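Local structure of pectinesterase (Sitophilus oryzae, 4PMH) at residues P108-P113 with G174-V179; S149-V154 with I166-K171; A180-S185 with T201-S206; G223-V228 with A245-D250. The protein hydrolyses the methyl esters of pectin, releasing methanol and leaving free galacturonate units, and probably plays an important role in the digestion of plant cell walls. All coordinates share one frame; numbering follows the deposited sequence.

Following the chain of this right-handed parallel beta-helix from the N terminus, contact 1 joins the loop after strand 101-105 to the loop before strand 181-183, closing a long loop that holds three helices and strands 152-154, 160-162 and 165-168. Contact 2, between 149-154 and 166-171, lies wholly within that loop and joins strands of two different sheets across the solenoid. Contact 3 opens where contact 1 ends and pairs strands 181-183 and 202-204, one coil apart. Contact 4 follows in series, joining the loops after strands 220-223 and 240-243. No two contacts cross. Asn-168 ties contact 2 to Val-179 of contact 1, and Lys-171 reaches Asp-246 of contact 4.

Contact 1 (P108-P113 with G174-V179); sequences PAQTTP and GDQQAV
A type I beta turn from Pro-108 to Thr-111 lies against the substrate-binding region of the esterase, where Ala-109 and Gln-110 both hold Gln-177, a probable substrate-binding residue by analogy with related enzymes. Gln-177 is gripped at two points. Its backbone O accepts a bond from Ala-109 N at 2.7 Å, with the donor nearly along the C=O axis. Its side-chain OE1 takes a second bond, from Gln-110 NE2, also 2.7 Å long and nearly straight at 167°. That donor lies in the carbonyl plane of the Gln-177 amide, although the two side chains cross at about a right angle. The bend at chi2 of Gln-177 (81°) turns its CD toward Gln-110, and the bond to NE2 should limit rotation of the amide.

Gln-110 OE1, the other end of its amide, rests 3.4 Å from Gln-176 CB, with the two amide planes only 10° apart. Gln-176 extends beyond CG alongside the Pro-108 ring, pointing the same way, and its OE1 lies 3.4 Å from Pro-108 CB while bonding to Asn-172. Pro-108 CA meets Ala-178 CB at 3.8 Å. The turn is itself braced, because Pro-108 O accepts from both Thr-111 N (3.1 Å) and Thr-111 OG1 (2.7 Å).

The Gln-177 side chain also lies close to Asp-200 and Gln-199, the probable proton donor and transition-state stabiliser. Helix 145-148 packs against Ala-109 and Gln-177 through Thr-146; the turn leads into helix 113-120, which Thr-112 caps, and Val-179 leads toward strand 181-183.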
loop_
_atom_site.group_PDB
_atom_site.type_symbol
_atom_site.label_atom_id
_atom_site.label_comp_id
_atom_site.label_asym_id
_atom_site.label_seq_id
_atom_site.Cartn_x
_atom_site.Cartn_y
_atom_site.Cartn_z
ATOM N N PRO A 108 -1.960 -15.621 5.871
ATOM C CA PRO A 108 -2.119 -14.554 6.860
ATOM C C PRO A 108 -0.931 -14.400 7.820
ATOM O O PRO A 108 -0.048 -15.260 7.881
ATOM C CB PRO A 108 -3.376 -14.983 7.635
ATOM C CG PRO A 108 -3.358 -16.486 7.567
ATOM C CD PRO A 108 -2.799 -16.799 6.185
ATOM N N ALA A 109 -0.929 -13.297 8.563
ATOM C CA ALA A 109 0.055 -13.080 9.638
ATOM C C ALA A 109 0.027 -14.226 10.652
ATOM O O ALA A 109 1.039 -14.508 11.305
ATOM C CB ALA A 109 -0.217 -11.779 10.358
ATOM N N GLN A 110 -1.133 -14.866 10.774
ATOM C CA GLN A 110 -1.349 -15.915 11.772
ATOM C C GLN A 110 -0.750 -17.256 11.348
ATOM O O GLN A 110 -0.732 -18.211 12.132
ATOM C CB GLN A 110 -2.854 -16.029 12.068
ATOM C CG GLN A 110 -3.443 -14.857 12.868
ATOM C CD GLN A 110 -3.509 -13.520 12.119
ATOM O OE1 GLN A 110 -3.623 -13.459 10.880
ATOM N NE2 GLN A 110 -3.474 -12.432 12.882
ATOM N N THR A 111 -0.272 -17.343 10.105
ATOM C CA THR A 111 0.426 -18.518 9.626
ATOM C C THR A 111 1.537 -18.950 10.568
ATOM O O THR A 111 2.354 -18.139 11.006
ATOM C CB THR A 111 1.048 -18.244 8.239
ATOM O OG1 THR A 111 0.012 -17.903 7.317
ATOM C CG2 THR A 111 1.774 -19.459 7.724
ATOM N N THR A 112 1.606 -20.237 10.870
ATOM C CA THR A 112 2.710 -20.689 11.684
ATOM C C THR A 112 3.964 -20.761 10.832
ATOM O O THR A 112 3.885 -20.978 9.637
ATOM C CB THR A 112 2.476 -22.077 12.314
ATOM O OG1 THR A 112 2.539 -23.071 11.301
ATOM C CG2 THR A 112 1.145 -22.133 13.033
ATOM N N PRO A 113 5.138 -20.580 11.456
ATOM C CA PRO A 113 6.387 -20.748 10.728
ATOM C C PRO A 113 6.582 -22.096 10.060
ATOM O O PRO A 113 7.158 -22.143 8.974
ATOM C CB PRO A 113 7.444 -20.518 11.802
ATOM C CG PRO A 113 6.795 -19.510 12.678
ATOM C CD PRO A 113 5.363 -19.959 12.766
ATOM N N GLY A 174 -12.356 -12.952 10.650
ATOM C CA GLY A 174 -12.410 -11.495 10.582
ATOM C C GLY A 174 -11.219 -10.800 11.234
ATOM O O GLY A 174 -11.098 -9.593 11.158
ATOM N N ASP A 175 -10.343 -11.547 11.897
ATOM C CA ASP A 175 -9.200 -10.951 12.594
ATOM C C ASP A 175 -7.857 -11.065 11.848
ATOM O O ASP A 175 -6.853 -10.545 12.333
ATOM C CB ASP A 175 -9.048 -11.572 14.004
ATOM C CG ASP A 175 -10.015 -10.976 15.046
ATOM O OD1 ASP A 175 -10.808 -10.070 14.712
ATOM O OD2 ASP A 175 -9.970 -11.422 16.220
ATOM N N GLN A 176 -7.812 -11.728 10.696
ATOM C CA GLN A 176 -6.519 -11.976 10.030
ATOM C C GLN A 176 -5.998 -10.801 9.179
ATOM O O GLN A 176 -6.734 -10.240 8.401
ATOM C CB GLN A 176 -6.585 -13.234 9.158
ATOM C CG GLN A 176 -6.772 -14.534 9.950
ATOM C CD GLN A 176 -6.598 -15.760 9.084
ATOM O OE1 GLN A 176 -6.671 -15.680 7.851
ATOM N NE2 GLN A 176 -6.355 -16.910 9.717
ATOM N N GLN A 177 -4.708 -10.488 9.325
ATOM C CA GLN A 177 -3.995 -9.519 8.484
ATOM C C GLN A 177 -3.245 -10.322 7.438
ATOM O O GLN A 177 -2.714 -11.381 7.759
ATOM C CB GLN A 177 -2.958 -8.724 9.305
ATOM C CG GLN A 177 -3.501 -7.958 10.509
ATOM C CD GLN A 177 -3.706 -8.839 11.745
ATOM O OE1 GLN A 177 -3.285 -9.994 11.784
ATOM N NE2 GLN A 177 -4.361 -8.285 12.762
ATOM N N ALA A 178 -3.177 -9.837 6.201
ATOM C CA ALA A 178 -2.489 -10.582 5.145
ATOM C C ALA A 178 -2.066 -9.648 4.011
ATOM O O ALA A 178 -2.892 -9.175 3.240
ATOM C CB ALA A 178 -3.379 -11.695 4.614
ATOM N N VAL A 179 -0.763 -9.439 3.895
ATOM C CA VAL A 179 -0.225 -8.436 3.001
ATOM C C VAL A 179 -0.001 -9.026 1.613
ATOM O O VAL A 179 0.552 -10.101 1.465
ATOM C CB VAL A 179 1.106 -7.836 3.534
ATOM C CG1 VAL A 179 1.696 -6.838 2.528
ATOM C CG2 VAL A 179 0.881 -7.160 4.877
#

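Contact 2 (S149-V154 with I166-K171); sequences STVFWV and IENSAK
Phe-152 and Ile-166 meet at about a right angle, with Ile-166 CD1 3.6 Å from Phe-152 CD2 and nearly as close to Phe-152 CB. The shorter branch of Ile-166 is used as well: CG2 reaches Val-151 CG1, which is anti to the backbone N (chi1 171°), at 4.0 Å, the two side chains sliding past each other in opposite directions. The other methyl of Val-151, CG2, anti to the carbonyl carbon, meets Glu-167 O at 3.5 Å and Asn-168 CB at 3.8 Å.

The touching parts run almost exactly opposite ways, 174° apart, yet no hydrogen bond joins them. Strands 152-154 and 165-168 belong to different parallel sheets of the beta-helix, and what meets here is side chains filling its interior. Ile-103 and Leu-105 of strand 101-105 continue the packing around Val-151, as does Leu-181 of strand 181-183 around Phe-152 and Ile-166.

At the polar end, Asn-168 ND2 lies 2.8 Å from Ser-149 O, but the angle is too poor for a hydrogen bond. This buried amide nitrogen is instead satisfied by Met-107 O and Val-179 O, which position the Asn-168 side chain. Ser-149 OG is anchored in turn, bonding to Thr-146 O in helix 145-148 and to Val-179 N. The CB bond of Glu-167 points away from 149-154, and its OE1 bonds to Thr-104 OG1 on strand 101-105.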
loop_
_atom_site.group_PDB
_atom_site.type_symbol
_atom_site.label_atom_id
_atom_site.label_comp_id
_atom_site.label_asym_id
_atom_site.label_seq_id
_atom_site.Cartn_x
_atom_site.Cartn_y
_atom_site.Cartn_z
ATOM N N SER A 149 3.760 -12.011 6.309
ATOM C CA SER A 149 2.622 -12.461 5.522
ATOM C C SER A 149 2.715 -11.993 4.052
ATOM O O SER A 149 1.901 -12.415 3.225
ATOM C CB SER A 149 1.315 -11.991 6.151
ATOM O OG SER A 149 1.054 -10.621 5.853
ATOM N N THR A 150 3.703 -11.144 3.742
ATOM C CA THR A 150 3.752 -10.446 2.452
ATOM C C THR A 150 4.014 -11.392 1.308
ATOM O O THR A 150 4.968 -12.167 1.357
ATOM C CB THR A 150 4.827 -9.340 2.429
ATOM O OG1 THR A 150 4.524 -8.337 3.405
ATOM C CG2 THR A 150 4.889 -8.676 1.054
ATOM N N VAL A 151 3.181 -11.314 0.275
ATOM C CA VAL A 151 3.362 -12.135 -0.937
ATOM C C VAL A 151 4.481 -11.599 -1.861
ATOM O O VAL A 151 5.348 -12.357 -2.287
ATOM C CB VAL A 151 2.021 -12.322 -1.691
ATOM C CG1 VAL A 151 2.215 -12.982 -3.046
ATOM C CG2 VAL A 151 1.051 -13.109 -0.824
ATOM N N PHE A 152 4.479 -10.296 -2.114
ATOM C CA PHE A 152 5.507 -9.622 -2.918
ATOM C C PHE A 152 6.163 -8.530 -2.042
ATOM O O PHE A 152 5.526 -7.536 -1.685
ATOM C CB PHE A 152 4.810 -9.019 -4.136
ATOM C CG PHE A 152 5.693 -8.758 -5.330
ATOM C CD1 PHE A 152 6.719 -7.818 -5.278
ATOM C CD2 PHE A 152 5.407 -9.360 -6.552
ATOM C CE1 PHE A 152 7.492 -7.551 -6.406
ATOM C CE2 PHE A 152 6.160 -9.087 -7.684
ATOM C CZ PHE A 152 7.206 -8.169 -7.609
ATOM N N TRP A 153 7.444 -8.719 -1.704
ATOM C CA TRP A 153 8.131 -7.938 -0.679
ATOM C C TRP A 153 9.329 -7.207 -1.305
ATOM O O TRP A 153 10.291 -7.835 -1.714
ATOM C CB TRP A 153 8.611 -8.877 0.428
ATOM C CG TRP A 153 9.054 -8.207 1.710
ATOM C CD1 TRP A 153 9.425 -6.900 1.893
ATOM C CD2 TRP A 153 9.212 -8.845 2.980
ATOM N NE1 TRP A 153 9.779 -6.683 3.202
ATOM C CE2 TRP A 153 9.661 -7.866 3.889
ATOM C CE3 TRP A 153 8.992 -10.150 3.442
ATOM C CZ2 TRP A 153 9.886 -8.145 5.230
ATOM C CZ3 TRP A 153 9.232 -10.434 4.774
ATOM C CH2 TRP A 153 9.667 -9.436 5.659
ATOM N N VAL A 154 9.248 -5.882 -1.390
ATOM C CA VAL A 154 10.266 -5.087 -2.079
ATOM C C VAL A 154 11.086 -4.320 -1.050
ATOM O O VAL A 154 10.561 -3.419 -0.397
ATOM C CB VAL A 154 9.627 -4.079 -3.049
ATOM C CG1 VAL A 154 10.701 -3.292 -3.793
ATOM C CG2 VAL A 154 8.705 -4.780 -4.022
ATOM N N ILE A 166 -1.217 -9.136 -7.705
ATOM C CA ILE A 166 -0.665 -9.719 -6.502
ATOM C C ILE A 166 -1.788 -9.867 -5.501
ATOM O O ILE A 166 -2.507 -8.909 -5.226
ATOM C CB ILE A 166 0.451 -8.843 -5.859
ATOM C CG1 ILE A 166 1.550 -8.489 -6.877
ATOM C CG2 ILE A 166 1.068 -9.560 -4.680
ATOM C CD1 ILE A 166 2.440 -7.338 -6.464
ATOM N N GLU A 167 -1.912 -11.055 -4.929
ATOM C CA GLU A 167 -3.007 -11.340 -4.036
ATOM C C GLU A 167 -2.557 -12.104 -2.814
ATOM O O GLU A 167 -1.813 -13.073 -2.917
ATOM C CB GLU A 167 -4.070 -12.182 -4.768
ATOM C CG GLU A 167 -5.155 -12.713 -3.846
ATOM C CD GLU A 167 -6.247 -13.401 -4.618
ATOM O OE1 GLU A 167 -5.909 -14.290 -5.423
ATOM O OE2 GLU A 167 -7.425 -13.027 -4.428
ATOM N N ASN A 168 -3.049 -11.680 -1.656
ATOM C CA ASN A 168 -3.039 -12.537 -0.474
ATOM C C ASN A 168 -4.507 -12.794 -0.099
ATOM O O ASN A 168 -5.225 -11.903 0.354
ATOM C CB ASN A 168 -2.231 -11.903 0.653
ATOM C CG ASN A 168 -1.915 -12.882 1.777
ATOM O OD1 ASN A 168 -2.654 -13.851 2.014
ATOM N ND2 ASN A 168 -0.801 -12.640 2.468
ATOM N N SER A 169 -4.941 -14.025 -0.320
ATOM C CA SER A 169 -6.359 -14.358 -0.368
ATOM C C SER A 169 -6.910 -14.735 1.002
ATOM O O SER A 169 -8.055 -15.137 1.111
ATOM C CB SER A 169 -6.613 -15.488 -1.366
ATOM O OG SER A 169 -5.937 -16.692 -1.014
ATOM N N ALA A 170 -6.111 -14.585 2.044
ATOM C CA ALA A 170 -6.562 -14.932 3.394
ATOM C C ALA A 170 -7.772 -14.101 3.813
ATOM O O ALA A 170 -7.699 -12.868 3.877
ATOM C CB ALA A 170 -5.445 -14.756 4.402
ATOM N N LYS A 171 -8.868 -14.804 4.081
ATOM C CA LYS A 171 -10.081 -14.236 4.658
ATOM C C LYS A 171 -10.703 -15.251 5.663
ATOM O O LYS A 171 -11.919 -15.330 5.822
ATOM C CB LYS A 171 -11.074 -13.866 3.544
ATOM C CG LYS A 171 -11.286 -14.961 2.503
ATOM C CD LYS A 171 -12.275 -14.550 1.416
ATOM C CE LYS A 171 -13.693 -15.029 1.705
ATOM N NZ LYS A 171 -14.597 -14.840 0.529
#

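Contact 3 (A180-S185 with T201-S206); sequences ALQTNS and TLYAGS
Leu-181 and Leu-202, Gln-182 and Tyr-203 pair in parallel register on successive coils, their strand axes 4.8 Å apart and 7° from parallel. The tight part is the backbone: Leu-181 O accepts from Tyr-203 N (2.8 Å) and Tyr-203 O from Thr-183 N (3.0 Å). Thr-201 O, where the pairing starts, takes two donors, Ala-180 N and, at longer range, Leu-181 N. On the inward face the two leucines lie side by side, with Leu-181 CD2 4.0 Å from Leu-202 CD1. On the other face, Gln-182, extended with CG anti to the backbone N (chi1 177°), lays its CD 3.6 Å from Tyr-203 CD2.

The loose step is Gly-205 N, weakly bonded to Thr-183 O and OG1. At Ser-206, partly exposed like Asn-184, the bonding resumes: its N bonds to Thr-183 O, and OG accepts from Asn-184 ND2 (3.0 Å) and has Gln-182 OE1 (2.7 Å) and Thr-183 O within reach of its one proton. Ser-206 CB covers one face of the Tyr-203 ring near its rim.

Strand 152-154 borders 181-183, Tyr-216 of strand 213-217 packs against both leucines, and Tyr-203 stacks on Phe-229 beside Trp-292, a probable substrate-binding residue.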
loop_
_atom_site.group_PDB
_atom_site.type_symbol
_atom_site.label_atom_id
_atom_site.label_comp_id
_atom_site.label_asym_id
_atom_site.label_seq_id
_atom_site.Cartn_x
_atom_site.Cartn_y
_atom_site.Cartn_z
ATOM N N ALA A 180 -0.425 -8.284 0.604
ATOM C CA ALA A 180 -0.182 -8.662 -0.781
ATOM C C ALA A 180 1.125 -8.067 -1.238
ATOM O O ALA A 180 2.048 -8.803 -1.570
ATOM C CB ALA A 180 -1.324 -8.230 -1.693
ATOM N N LEU A 181 1.205 -6.736 -1.254
ATOM C CA LEU A 181 2.435 -6.027 -1.583
ATOM C C LEU A 181 2.937 -5.228 -0.377
ATOM O O LEU A 181 2.149 -4.557 0.329
ATOM C CB LEU A 181 2.200 -5.093 -2.777
ATOM C CG LEU A 181 3.328 -4.191 -3.244
ATOM C CD1 LEU A 181 4.485 -5.047 -3.742
ATOM C CD2 LEU A 181 2.922 -3.203 -4.337
ATOM N N GLN A 182 4.249 -5.309 -0.144
ATOM C CA GLN A 182 4.931 -4.472 0.842
ATOM C C GLN A 182 6.122 -3.776 0.210
ATOM O O GLN A 182 7.001 -4.448 -0.336
ATOM C CB GLN A 182 5.450 -5.284 2.029
ATOM C CG GLN A 182 6.218 -4.407 3.012
ATOM C CD GLN A 182 6.856 -5.150 4.163
ATOM O OE1 GLN A 182 7.696 -4.587 4.882
ATOM N NE2 GLN A 182 6.453 -6.398 4.368
ATOM N N THR A 183 6.176 -2.448 0.334
ATOM C CA THR A 183 7.333 -1.673 -0.160
ATOM C C THR A 183 8.095 -1.075 1.041
ATOM O O THR A 183 7.490 -0.497 1.954
ATOM C CB THR A 183 6.930 -0.555 -1.176
ATOM O OG1 THR A 183 6.323 0.535 -0.496
ATOM C CG2 THR A 183 5.978 -1.067 -2.252
ATOM N N ASN A 184 9.418 -1.235 1.021
ATOM C CA ASN A 184 10.312 -0.802 2.105
ATOM C C ASN A 184 11.368 0.207 1.655
ATOM O O ASN A 184 12.170 0.664 2.475
ATOM C CB ASN A 184 11.002 -2.041 2.661
ATOM C CG ASN A 184 11.833 -1.770 3.893
ATOM O OD1 ASN A 184 13.056 -1.870 3.848
ATOM N ND2 ASN A 184 11.183 -1.496 5.016
ATOM N N SER A 185 11.359 0.574 0.379
ATOM C CA SER A 185 12.418 1.383 -0.199
ATOM C C SER A 185 11.899 2.535 -1.027
ATOM O O SER A 185 10.711 2.653 -1.271
ATOM C CB SER A 185 13.276 0.522 -1.118
ATOM O OG SER A 185 13.982 -0.426 -0.368
ATOM N N THR A 201 -3.973 -5.303 2.816
ATOM C CA THR A 201 -3.573 -5.601 1.437
ATOM C C THR A 201 -2.245 -4.968 1.012
ATOM O O THR A 201 -1.341 -5.675 0.552
ATOM C CB THR A 201 -4.684 -5.211 0.450
ATOM O OG1 THR A 201 -5.912 -5.834 0.850
ATOM C CG2 THR A 201 -4.315 -5.569 -0.984
ATOM N N LEU A 202 -2.123 -3.658 1.127
ATOM C CA LEU A 202 -0.950 -2.950 0.618
ATOM C C LEU A 202 -0.243 -2.258 1.769
ATOM O O LEU A 202 -0.801 -1.362 2.396
ATOM C CB LEU A 202 -1.319 -1.929 -0.470
ATOM C CG LEU A 202 -0.243 -0.906 -0.830
ATOM C CD1 LEU A 202 1.054 -1.594 -1.213
ATOM C CD2 LEU A 202 -0.694 0.016 -1.964
ATOM N N TYR A 203 0.977 -2.706 2.055
ATOM C CA TYR A 203 1.841 -2.100 3.056
ATOM C C TYR A 203 2.717 -1.102 2.302
ATOM O O TYR A 203 3.802 -1.434 1.844
ATOM C CB TYR A 203 2.695 -3.170 3.739
ATOM C CG TYR A 203 3.374 -2.792 5.058
ATOM C CD1 TYR A 203 3.388 -1.488 5.535
ATOM C CD2 TYR A 203 4.034 -3.768 5.821
ATOM C CE1 TYR A 203 4.012 -1.171 6.738
ATOM C CE2 TYR A 203 4.671 -3.449 7.017
ATOM C CZ TYR A 203 4.653 -2.153 7.465
ATOM O OH TYR A 203 5.271 -1.817 8.645
ATOM N N ALA A 204 2.237 0.131 2.191
ATOM C CA ALA A 204 2.894 1.139 1.347
ATOM C C ALA A 204 3.873 1.981 2.173
ATOM O O ALA A 204 3.499 3.004 2.775
ATOM C CB ALA A 204 1.852 2.024 0.687
ATOM N N GLY A 205 5.136 1.564 2.189
ATOM C CA GLY A 205 6.177 2.287 2.937
ATOM C C GLY A 205 6.296 1.708 4.326
ATOM O O GLY A 205 5.631 2.134 5.260
ATOM N N SER A 206 7.113 0.676 4.431
ATOM C CA SER A 206 7.298 -0.063 5.663
ATOM C C SER A 206 8.635 0.312 6.325
ATOM O O SER A 206 8.923 -0.158 7.410
ATOM C CB SER A 206 7.266 -1.574 5.367
ATOM O OG SER A 206 8.283 -1.984 4.417
#

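Contact 4 (G223-V228 with A245-D250); sequences GDIDFV and ADRRSD
Asp-224 sets one carboxylate against two consecutive arginines, Arg-247 and Arg-248, which use it in different ways. Arg-247 grips it side-on with two nitrogens. Its NE gives a nearly straight bond (172°) to the syn lone pair of Asp-224 OD2 at 2.9 Å, in the guanidinium plane, while NH2 reaches OD1 at 2.8 Å, tilted from both planes. The Asp-224 side chain, CG between the backbone N and carbonyl carbon (chi1 51°), crosses that of Arg-247 at about a right angle. Arg-248 runs its aliphatic chain past OD2, and its NE makes only a long salt bridge of 3.9 Å. Ile-225 lies over one face of the Arg-248 guanidinium and Asp-250 OD1 over the opposite one, by charge alone, with the placement of Arg-248 NH2 doubtful.

A water links the segments, accepting from Arg-247 N (2.9 Å) and lying 3.1 Å from Asp-224 OD2. The loops after strands 220-223 and 240-243 are thus joined beside the active site: Asp-226, the probable nucleophile, follows in the same loop, and Arg-247 approaches Gln-199. Arg-247, with the more distant Arg-248, would favour the ionised form of Asp-224 and ease its repulsion with Asp-246, paired with Lys-171.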
loop_
_atom_site.group_PDB
_atom_site.type_symbol
_atom_site.label_atom_id
_atom_site.label_comp_id
_atom_site.label_asym_id
_atom_site.label_seq_id
_atom_site.Cartn_x
_atom_site.Cartn_y
_atom_site.Cartn_z
ATOM N N GLY A 223 -9.697 -4.356 -0.675
ATOM C CA GLY A 223 -9.599 -4.837 0.685
ATOM C C GLY A 223 -10.822 -4.399 1.456
ATOM O O GLY A 223 -11.810 -3.955 0.876
ATOM N N ASP A 224 -10.753 -4.519 2.765
ATOM C CA ASP A 224 -11.825 -4.057 3.609
ATOM C C ASP A 224 -11.353 -3.276 4.822
ATOM O O ASP A 224 -12.015 -2.330 5.179
ATOM C CB ASP A 224 -12.765 -5.197 4.015
ATOM C CG ASP A 224 -12.047 -6.413 4.598
ATOM O OD1 ASP A 224 -10.923 -6.306 5.156
ATOM O OD2 ASP A 224 -12.651 -7.512 4.501
ATOM N N ILE A 225 -10.219 -3.642 5.428
ATOM C CA ILE A 225 -9.716 -2.976 6.633
ATOM C C ILE A 225 -8.228 -2.615 6.526
ATOM O O ILE A 225 -7.358 -3.489 6.319
ATOM C CB ILE A 225 -9.922 -3.866 7.882
ATOM C CG1 ILE A 225 -11.418 -4.020 8.191
ATOM C CG2 ILE A 225 -9.164 -3.323 9.102
ATOM C CD1 ILE A 225 -11.986 -2.949 9.093
ATOM N N ASP A 226 -7.935 -1.323 6.699
ATOM C CA ASP A 226 -6.555 -0.812 6.629
ATOM C C ASP A 226 -5.843 -1.359 5.402
ATOM O O ASP A 226 -4.688 -1.763 5.480
ATOM C CB ASP A 226 -5.748 -1.167 7.904
ATOM C CG ASP A 226 -6.408 -0.701 9.191
ATOM O OD1 ASP A 226 -7.329 0.159 9.179
ATOM O OD2 ASP A 226 -5.989 -1.202 10.264
ATOM N N PHE A 227 -6.528 -1.411 4.266
ATOM C CA PHE A 227 -5.935 -2.095 3.102
ATOM C C PHE A 227 -4.924 -1.284 2.310
ATOM O O PHE A 227 -4.295 -1.791 1.353
ATOM C CB PHE A 227 -6.991 -2.812 2.235
ATOM C CG PHE A 227 -7.932 -1.931 1.460
ATOM C CD1 PHE A 227 -9.190 -1.597 1.975
ATOM C CD2 PHE A 227 -7.618 -1.535 0.160
ATOM C CE1 PHE A 227 -10.088 -0.850 1.214
ATOM C CE2 PHE A 227 -8.505 -0.792 -0.581
ATOM C CZ PHE A 227 -9.753 -0.468 -0.069
ATOM N N VAL A 228 -4.721 -0.039 2.726
ATOM C CA VAL A 228 -3.558 0.740 2.292
ATOM C C VAL A 228 -3.025 1.384 3.561
ATOM O O VAL A 228 -3.648 2.315 4.099
ATOM C CB VAL A 228 -3.890 1.825 1.239
ATOM C CG1 VAL A 228 -2.635 2.608 0.843
ATOM C CG2 VAL A 228 -4.534 1.200 0.017
ATOM N N ALA A 245 -17.042 -6.492 0.196
ATOM C CA ALA A 245 -18.070 -6.840 1.172
ATOM C C ALA A 245 -18.131 -8.355 1.439
ATOM O O ALA A 245 -18.901 -8.803 2.301
ATOM C CB ALA A 245 -19.420 -6.326 0.684
ATOM N N ASP A 246 -17.296 -9.129 0.747
ATOM C CA ASP A 246 -17.390 -10.600 0.758
ATOM C C ASP A 246 -16.804 -11.251 1.998
ATOM O O ASP A 246 -17.100 -12.411 2.290
ATOM C CB ASP A 246 -16.682 -11.202 -0.455
ATOM C CG ASP A 246 -15.178 -11.215 -0.293
ATOM O OD1 ASP A 246 -14.645 -10.240 0.279
ATOM O OD2 ASP A 246 -14.529 -12.198 -0.708
ATOM N N ARG A 247 -15.908 -10.559 2.687
ATOM C CA ARG A 247 -15.437 -11.070 3.957
ATOM C C ARG A 247 -16.275 -10.473 5.059
ATOM O O ARG A 247 -16.538 -11.114 6.062
ATOM C CB ARG A 247 -13.964 -10.743 4.175
ATOM C CG ARG A 247 -13.366 -11.424 5.398
ATOM C CD ARG A 247 -11.881 -11.142 5.521
ATOM N NE ARG A 247 -11.637 -9.768 5.945
ATOM C CZ ARG A 247 -10.939 -9.398 7.015
ATOM N NH1 ARG A 247 -10.363 -10.292 7.830
ATOM N NH2 ARG A 247 -10.810 -8.108 7.273
ATOM N N ARG A 248 -16.691 -9.230 4.891
ATOM C CA ARG A 248 -17.349 -8.536 5.983
ATOM C C ARG A 248 -18.090 -7.315 5.496
ATOM O O ARG A 248 -17.698 -6.693 4.507
ATOM C CB ARG A 248 -16.318 -8.155 7.035
ATOM C CG ARG A 248 -14.904 -8.040 6.477
ATOM C CD ARG A 248 -14.087 -7.037 7.244
ATOM N NE ARG A 248 -14.753 -5.747 7.223
ATOM C CZ ARG A 248 -14.731 -4.864 8.214
ATOM N NH1 ARG A 248 -14.070 -5.098 9.349
ATOM N NH2 ARG A 248 -15.390 -3.735 8.068
ATOM N N SER A 249 -19.156 -6.986 6.214
ATOM C CA SER A 249 -20.127 -6.001 5.762
ATOM C C SER A 249 -20.694 -5.201 6.929
ATOM O O SER A 249 -21.872 -4.827 6.924
ATOM C CB SER A 249 -21.253 -6.729 5.029
ATOM O OG SER A 249 -21.842 -7.686 5.884
ATOM N N ASP A 250 -19.858 -4.955 7.933
ATOM C CA ASP A 250 -20.252 -4.132 9.056
ATOM C C ASP A 250 -19.545 -2.778 9.001
ATOM O O ASP A 250 -20.230 -1.767 8.969
ATOM C CB ASP A 250 -20.047 -4.852 10.409
ATOM C CG ASP A 250 -18.573 -5.021 10.792
ATOM O OD1 ASP A 250 -17.736 -5.135 9.868
ATOM O OD2 ASP A 250 -18.258 -5.036 12.014
HETATM O O HOH W 1 -15.260 -7.716 2.759
#